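PDB 4GDI: neuraminidase from Influenza A virus, which may remove terminal sialic acid from viral and cellular glycoconjugates, although this N10 neuraminidase-like protein has a diverged putative active site. Local coordinates for residues A[23-28]-A[356-361]; A[32-37]-A[348-353]. All blocks are in the same frame, centred on the assembly; numbering follows the deposited sequence.

Interaction 1 (A[23-28]-A[356-361]); sequences PTHRGF and LSTFCG. With GOL (glycerol), chain T.
Thr24 and His25 both stand opposite Thr358, which defines a classic beta bulge in the antiparallel pairing of strands 20-25 and 352-362. Thr358 O accepts from Thr24 N at 2.9 Å, with the donor lying 35° out of the carbonyl plane, and takes a second, weak bond from His25 N at 3.4 Å. Thr358 N gives a firm bond to His25 O at 2.8 Å. Before the bulge, Pro23 and Phe359 form a non-hydrogen-bonded pair.

Polar side chains meet on one side of the bulge. The hydroxyls of Thr24 and Thr358 are hydrogen-bonded, OG1 to OG1, at 2.8 Å, and the side chains cross at about a right angle; each OG1 sits between its own backbone N and carbonyl carbon (chi1 54° and 59°), bringing the oxygens together across the bulge. A glycerol, probably from the crystallisation liquor, lies against both hydroxyls. The imidazole of His25 presents its edge to Leu356 O, with CD2 3.3 Å from it, and a water lies within hydrogen-bonding distance of both His25 NE2 and that oxygen.

Apolar contact dominates around Pro23, whose CB rests over one face of the Phe359 ring, 4.0 Å from the centroid, as a CH-pi contact displaced toward the rim. From the neighbouring strand 338-346, Phe339 meets this ring nearly parallel and Cys338 forms a disulfide with Cys360.

The chemistry implies a seam held by main-chain bonds and the threonine hydroxyl pair, with Pro23 on Phe359 packing the other face, as expected where an N-terminal strand completes the last blade of a neuraminidase beta-propeller.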
ATOM      1  N   PRO A  23       1.080 -25.605   9.855  1.00 28.34           N
ATOM      2  CA  PRO A  23       0.648 -24.211   9.944  1.00 23.97           C
ATOM      3  C   PRO A  23       1.188 -23.384   8.780  1.00 28.02           C
ATOM      4  O   PRO A  23       2.394 -23.402   8.511  1.00 33.27           O
ATOM      5  CB  PRO A  23       1.267 -23.738  11.269  1.00 29.89           C
ATOM      6  CG  PRO A  23       2.480 -24.597  11.436  1.00 28.14           C
ATOM      7  CD  PRO A  23       2.118 -25.933  10.843  1.00 28.02           C
ATOM      8  N   THR A  24       0.315 -22.662   8.094  1.00 22.20           N
ATOM      9  CA  THR A  24       0.772 -21.799   7.022  1.00 26.02           C
ATOM     10  C   THR A  24       0.837 -20.364   7.535  1.00 31.48           C
ATOM     11  O   THR A  24       1.491 -19.523   6.939  1.00 33.28           O
ATOM     12  CB  THR A  24      -0.132 -21.884   5.794  1.00 24.40           C
ATOM     13  OG1 THR A  24      -1.485 -21.619   6.182  1.00 30.98           O
ATOM     14  CG2 THR A  24      -0.051 -23.260   5.165  1.00 27.24           C
ATOM     15  N   HIS A  25       0.178 -20.107   8.662  1.00 24.15           N
ATOM     16  CA  HIS A  25       0.154 -18.783   9.260  1.00 27.84           C
ATOM     17  C   HIS A  25      -0.138 -18.934  10.739  1.00 28.87           C
ATOM     18  O   HIS A  25      -1.187 -19.420  11.123  1.00 28.42           O
ATOM     19  CB  HIS A  25      -0.902 -17.904   8.561  1.00 24.34           C
ATOM     20  CG  HIS A  25      -1.215 -16.622   9.277  1.00 43.90           C
ATOM     21  ND1 HIS A  25      -0.568 -15.436   9.004  1.00 47.88           N
ATOM     22  CD2 HIS A  25      -2.132 -16.337  10.237  1.00 47.24           C
ATOM     23  CE1 HIS A  25      -1.056 -14.480   9.777  1.00 49.67           C
ATOM     24  NE2 HIS A  25      -2.006 -14.998  10.534  1.00 46.18           N
ATOM     25  N   ARG A  26       0.817 -18.572  11.581  1.00 32.26           N
ATOM     26  CA  ARG A  26       0.536 -18.472  13.000  1.00 29.23           C
ATOM     27  C   ARG A  26      -0.089 -17.111  13.243  1.00 35.26           C
ATOM     28  O   ARG A  26       0.223 -16.138  12.555  1.00 36.37           O
ATOM     29  CB  ARG A  26       1.810 -18.643  13.817  1.00 36.45           C
ATOM     30  CG  ARG A  26       2.481 -19.958  13.546  1.00 35.03           C
ATOM     31  CD  ARG A  26       3.687 -20.168  14.407  1.00 55.22           C
ATOM     32  NE  ARG A  26       3.300 -20.440  15.779  1.00 54.34           N
ATOM     33  CZ  ARG A  26       4.076 -21.059  16.655  1.00 45.70           C
ATOM     34  NH1 ARG A  26       5.286 -21.468  16.297  1.00 43.99           N
ATOM     35  NH2 ARG A  26       3.639 -21.266  17.885  1.00 46.90           N
ATOM     36  N   GLY A  27      -0.994 -17.037  14.199  1.00 29.94           N
ATOM     37  CA  GLY A  27      -1.567 -15.754  14.548  1.00 35.42           C
ATOM     38  C   GLY A  27      -0.444 -14.820  14.947  1.00 32.37           C
ATOM     39  O   GLY A  27       0.599 -15.264  15.418  1.00 29.28           O
ATOM     40  N   PHE A  28      -0.639 -13.525  14.749  1.00 25.44           N
ATOM     41  CA  PHE A  28       0.347 -12.571  15.219  1.00 34.12           C
ATOM     42  C   PHE A  28       0.463 -12.757  16.741  1.00 35.16           C
ATOM     43  O   PHE A  28      -0.545 -12.940  17.425  1.00 27.08           O
ATOM     44  CB  PHE A  28      -0.037 -11.152  14.786  1.00 37.42           C
ATOM     45  CG  PHE A  28       0.174 -10.911  13.310  1.00 39.39           C
ATOM     46  CD1 PHE A  28      -0.814 -11.229  12.388  1.00 37.16           C
ATOM     47  CD2 PHE A  28       1.379 -10.408  12.842  1.00 34.99           C
ATOM     48  CE1 PHE A  28      -0.611 -11.029  11.022  1.00 43.17           C
ATOM     49  CE2 PHE A  28       1.594 -10.211  11.477  1.00 38.37           C
ATOM     50  CZ  PHE A  28       0.598 -10.520  10.570  1.00 39.93           C
ATOM     51  N   LEU A 356      -6.271 -15.371  14.431  1.00 22.57           N
ATOM     52  CA  LEU A 356      -6.478 -16.556  13.609  1.00 28.12           C
ATOM     53  C   LEU A 356      -5.134 -17.117  13.186  1.00 25.01           C
ATOM     54  O   LEU A 356      -4.270 -16.385  12.712  1.00 31.33           O
ATOM     55  CB  LEU A 356      -7.281 -16.237  12.340  1.00 28.72           C
ATOM     56  CG  LEU A 356      -8.795 -16.082  12.398  1.00 36.28           C
ATOM     57  CD1 LEU A 356      -9.364 -16.152  10.970  1.00 32.78           C
ATOM     58  CD2 LEU A 356      -9.469 -17.121  13.304  1.00 29.11           C
ATOM     59  N   SER A 357      -4.960 -18.412  13.378  1.00 25.30           N
ATOM     60  CA  SER A 357      -3.904 -19.132  12.694  1.00 27.29           C
ATOM     61  C   SER A 357      -4.565 -20.011  11.626  1.00 29.94           C
ATOM     62  O   SER A 357      -5.779 -20.253  11.657  1.00 22.06           O
ATOM     63  CB  SER A 357      -3.136 -19.992  13.681  1.00 26.42           C
ATOM     64  OG  SER A 357      -3.960 -21.058  14.110  1.00 42.78           O
ATOM     65  N   THR A 358      -3.774 -20.491  10.685  1.00 20.34           N
ATOM     66  CA  THR A 358      -4.302 -21.343   9.624  1.00 19.65           C
ATOM     67  C   THR A 358      -3.390 -22.547   9.436  1.00 27.77           C
ATOM     68  O   THR A 358      -2.178 -22.433   9.606  1.00 22.62           O
ATOM     69  CB  THR A 358      -4.411 -20.600   8.274  1.00 18.65           C
ATOM     70  OG1 THR A 358      -3.127 -20.116   7.882  1.00 24.09           O
ATOM     71  CG2 THR A 358      -5.368 -19.441   8.339  1.00 24.08           C
ATOM     72  N   PHE A 359      -3.994 -23.685   9.088  1.00 22.22           N
ATOM     73  CA  PHE A 359      -3.298 -24.956   8.911  1.00 21.69           C
ATOM     74  C   PHE A 359      -3.842 -25.596   7.637  1.00 24.94           C
ATOM     75  O   PHE A 359      -5.037 -25.557   7.393  1.00 28.34           O
ATOM     76  CB  PHE A 359      -3.591 -25.916  10.067  1.00 20.72           C
ATOM     77  CG  PHE A 359      -2.883 -25.584  11.345  1.00 22.30           C
ATOM     78  CD1 PHE A 359      -3.369 -24.609  12.187  1.00 26.11           C
ATOM     79  CD2 PHE A 359      -1.733 -26.267  11.708  1.00 24.30           C
ATOM     80  CE1 PHE A 359      -2.719 -24.315  13.370  1.00 24.59           C
ATOM     81  CE2 PHE A 359      -1.085 -25.983  12.891  1.00 30.59           C
ATOM     82  CZ  PHE A 359      -1.579 -25.006  13.720  1.00 31.80           C
ATOM     83  N   CYS A 360      -2.975 -26.192   6.842  1.00 21.51           N
ATOM     84  CA  CYS A 360      -3.420 -26.882   5.631  1.00 24.28           C
ATOM     85  C   CYS A 360      -3.015 -28.350   5.657  1.00 25.95           C
ATOM     86  O   CYS A 360      -1.995 -28.718   6.252  1.00 22.69           O
ATOM     87  CB  CYS A 360      -2.851 -26.197   4.395  1.00 24.97           C
ATOM     88  SG  CYS A 360      -3.532 -24.556   4.120  1.00 26.90           S
ATOM     89  N   GLY A 361      -3.824 -29.188   5.016  1.00 23.80           N
ATOM     90  CA  GLY A 361      -3.534 -30.606   4.945  1.00 31.70           C
ATOM     91  C   GLY A 361      -2.357 -30.855   4.027  1.00 29.18           C
ATOM     92  O   GLY A 361      -2.167 -30.129   3.066  1.00 27.70           O
TER
HETATM   93  C1  GOL T 511      -2.594 -18.773   4.239  1.00 69.11           C
HETATM   94  O1  GOL T 511      -3.464 -18.795   5.350  1.00 74.38           O
HETATM   95  C2  GOL T 511      -3.029 -19.833   3.238  1.00 44.70           C
HETATM   96  O2  GOL T 511      -2.666 -21.087   3.756  1.00 32.25           O
HETATM   97  C3  GOL T 511      -2.385 -19.622   1.870  1.00 51.51           C
HETATM   98  O3  GOL T 511      -2.710 -18.356   1.355  1.00 54.08           O
HETATM   99  O   HOH W   1      -4.028 -13.740  12.020  1.00 42.47           O

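Interaction 2 (A[32-37]-A[348-353]); sequences PELPGD and VGLGMI
Leu34 and Leu350 point at each other tip to tip, CD1 of Leu34 lying 4.1 Å from CD2 of Leu350. In both residues CG stands between the backbone N and the carbonyl carbon (chi1 39° and 45°), and in Leu350, whose CB does not itself point at the other segment, this turns the methyls toward Leu34. The second branch of Leu34, CD2, meets CD1 of Ile353 at 4.3 Å, so the fork of one leucine reaches two residues of 348-353.

Glu33 and Val348 instead run alongside each other in a common direction, CG of Glu33 4.2 Å from CG1 of Val348, which is nearer to Pro32 O (3.5 Å). The carboxylate is engaged elsewhere: its OE1 accepts from the backbone N of Asn70 in a second subunit. One backbone hydrogen bond fixes this end, Val348 N to Pro32 O at 2.8 Å, on a lone pair.

This largely apolar packing joins the connection between strands 20-25 and 39-42 to the turn before strand 352-362. Leu40 of strand 39-42 touches both leucines. Strand 53-64 supplies Ser63 against Leu34 and Tyr60 against Ile353, while a backbone bond to Asp345 pairs Ile353 with strand 338-346.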
ATOM      1  N   PRO A  32       1.439 -10.064  26.306  1.00 32.25           N
ATOM      2  CA  PRO A  32       0.377  -9.293  26.976  1.00 30.11           C
ATOM      3  C   PRO A  32       0.180  -7.891  26.416  1.00 36.43           C
ATOM      4  O   PRO A  32      -0.806  -7.232  26.754  1.00 35.04           O
ATOM      5  CB  PRO A  32       0.853  -9.229  28.430  1.00 35.10           C
ATOM      6  CG  PRO A  32       2.341  -9.316  28.342  1.00 35.58           C
ATOM      7  CD  PRO A  32       2.605 -10.269  27.185  1.00 42.19           C
ATOM      8  N   GLU A  33       1.090  -7.438  25.564  1.00 35.18           N
ATOM      9  CA  GLU A  33       0.917  -6.142  24.913  1.00 37.15           C
ATOM     10  C   GLU A  33       0.651  -6.276  23.401  1.00 38.51           C
ATOM     11  O   GLU A  33       1.004  -7.269  22.778  1.00 32.20           O
ATOM     12  CB  GLU A  33       2.137  -5.256  25.176  1.00 37.65           C
ATOM     13  CG  GLU A  33       2.268  -4.839  26.635  1.00 36.83           C
ATOM     14  CD  GLU A  33       3.429  -3.892  26.886  1.00 47.20           C
ATOM     15  OE1 GLU A  33       4.455  -4.002  26.182  1.00 37.00           O
ATOM     16  OE2 GLU A  33       3.312  -3.039  27.795  1.00 47.75           O
ATOM     17  N   LEU A  34       0.005  -5.271  22.830  1.00 32.16           N
ATOM     18  CA  LEU A  34      -0.158  -5.194  21.389  1.00 39.34           C
ATOM     19  C   LEU A  34       0.066  -3.767  20.916  1.00 40.00           C
ATOM     20  O   LEU A  34      -0.050  -2.822  21.692  1.00 31.49           O
ATOM     21  CB  LEU A  34      -1.530  -5.709  20.935  1.00 40.94           C
ATOM     22  CG  LEU A  34      -2.787  -5.419  21.741  1.00 50.92           C
ATOM     23  CD1 LEU A  34      -2.847  -3.978  22.212  1.00 68.27           C
ATOM     24  CD2 LEU A  34      -4.004  -5.748  20.891  1.00 45.50           C
ATOM     25  N   PRO A  35       0.425  -3.610  19.642  1.00 33.01           N
ATOM     26  CA  PRO A  35       0.691  -2.274  19.113  1.00 30.61           C
ATOM     27  C   PRO A  35      -0.590  -1.459  18.995  1.00 33.37           C
ATOM     28  O   PRO A  35      -1.676  -2.034  18.995  1.00 31.53           O
ATOM     29  CB  PRO A  35       1.300  -2.554  17.733  1.00 39.16           C
ATOM     30  CG  PRO A  35       0.814  -3.915  17.361  1.00 34.31           C
ATOM     31  CD  PRO A  35       0.662  -4.673  18.646  1.00 33.44           C
ATOM     32  N   GLY A  36      -0.462  -0.136  18.928  1.00 32.39           N
ATOM     33  CA  GLY A  36      -1.618   0.733  18.769  1.00 31.78           C
ATOM     34  C   GLY A  36      -2.166   0.693  17.353  1.00 37.01           C
ATOM     35  O   GLY A  36      -1.464   0.298  16.424  1.00 32.71           O
ATOM     36  N   ASP A  37      -3.424   1.093  17.189  1.00 35.44           N
ATOM     37  CA  ASP A  37      -4.045   1.186  15.865  1.00 38.73           C
ATOM     38  C   ASP A  37      -4.255  -0.183  15.235  1.00 40.06           C
ATOM     39  O   ASP A  37      -4.342  -0.320  14.011  1.00 40.96           O
ATOM     40  CB  ASP A  37      -3.221   2.085  14.939  1.00 54.12           C
ATOM     41  CG  ASP A  37      -3.345   3.559  15.302  1.00 64.13           C
ATOM     42  OD1 ASP A  37      -4.457   3.984  15.680  1.00 57.85           O
ATOM     43  OD2 ASP A  37      -2.333   4.289  15.219  1.00 70.71           O
ATOM     44  N   VAL A 348      -2.845  -7.085  28.709  1.00 37.67           N
ATOM     45  CA  VAL A 348      -2.767  -6.398  29.986  1.00 39.59           C
ATOM     46  C   VAL A 348      -3.870  -5.348  30.102  1.00 42.12           C
ATOM     47  O   VAL A 348      -4.407  -5.137  31.185  1.00 38.51           O
ATOM     48  CB  VAL A 348      -1.371  -5.780  30.218  1.00 44.32           C
ATOM     49  CG1 VAL A 348      -1.053  -4.719  29.174  1.00 42.83           C
ATOM     50  CG2 VAL A 348      -1.279  -5.201  31.626  1.00 56.27           C
ATOM     51  N   GLY A 349      -4.255  -4.738  28.981  1.00 35.54           N
ATOM     52  CA  GLY A 349      -5.140  -3.583  29.026  1.00 35.43           C
ATOM     53  C   GLY A 349      -6.486  -3.648  28.316  1.00 39.68           C
ATOM     54  O   GLY A 349      -7.258  -2.690  28.387  1.00 45.85           O
ATOM     55  N   LEU A 350      -6.789  -4.743  27.623  1.00 54.14           N
ATOM     56  CA  LEU A 350      -8.090  -4.835  26.953  1.00 54.92           C
ATOM     57  C   LEU A 350      -8.626  -6.259  26.823  1.00 44.86           C
ATOM     58  O   LEU A 350      -9.387  -6.568  25.909  1.00 51.53           O
ATOM     59  CB  LEU A 350      -8.038  -4.147  25.585  1.00 59.46           C
ATOM     60  CG  LEU A 350      -6.812  -4.455  24.734  1.00 43.99           C
ATOM     61  CD1 LEU A 350      -6.936  -5.842  24.130  1.00 43.17           C
ATOM     62  CD2 LEU A 350      -6.635  -3.385  23.664  1.00 39.61           C
ATOM     63  N   GLY A 351      -8.226  -7.117  27.750  1.00 41.40           N
ATOM     64  CA  GLY A 351      -8.824  -8.429  27.895  1.00 56.35           C
ATOM     65  C   GLY A 351      -8.338  -9.460  26.903  1.00 50.56           C
ATOM     66  O   GLY A 351      -7.254  -9.342  26.340  1.00 43.87           O
ATOM     67  N   MET A 352      -9.164 -10.480  26.705  1.00 42.60           N
ATOM     68  CA  MET A 352      -8.836 -11.600  25.839  1.00 46.41           C
ATOM     69  C   MET A 352      -9.050 -11.210  24.388  1.00 37.01           C
ATOM     70  O   MET A 352     -10.116 -10.699  24.019  1.00 34.65           O
ATOM     71  CB  MET A 352      -9.724 -12.801  26.183  1.00 39.69           C
ATOM     72  CG  MET A 352      -9.447 -14.033  25.334  1.00 53.46           C
ATOM     73  SD  MET A 352      -8.952 -15.478  26.294  1.00 89.59           S
ATOM     74  CE  MET A 352      -7.412 -14.906  27.012  1.00 61.02           C
ATOM     75  N   ILE A 353      -8.029 -11.427  23.567  1.00 32.36           N
ATOM     76  CA  ILE A 353      -8.172 -11.210  22.133  1.00 28.15           C
ATOM     77  C   ILE A 353      -8.014 -12.557  21.453  1.00 34.44           C
ATOM     78  O   ILE A 353      -7.464 -13.488  22.038  1.00 29.86           O
ATOM     79  CB  ILE A 353      -7.117 -10.227  21.572  1.00 32.14           C
ATOM     80  CG1 ILE A 353      -5.710 -10.763  21.802  1.00 31.45           C
ATOM     81  CG2 ILE A 353      -7.259  -8.857  22.219  1.00 42.99           C
ATOM     82  CD1 ILE A 353      -4.638  -9.962  21.114  1.00 40.56           C
TER

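From the N terminus, the chain enters strand 20-25, which pairs in interaction 1 with strand 352-362 near the C-terminal end, closing a loop of 327 intervening residues. Past residue 28 it soon reaches 32-37, the loop before strand 39-42, where interaction 2 brings in 348-353 and closes a second loop nested wholly inside the first. The two centres are 21 Å apart, and both contacts use strand 352-362, one along its length and the other at its beginning. Interaction 1 joins strands from near the two chain ends within a single propeller sheet, whereas interaction 2 ties the connection from that sheet to strand 39-42 to the turn between its strands 338-346 and 352-362. Both also border the second subunit.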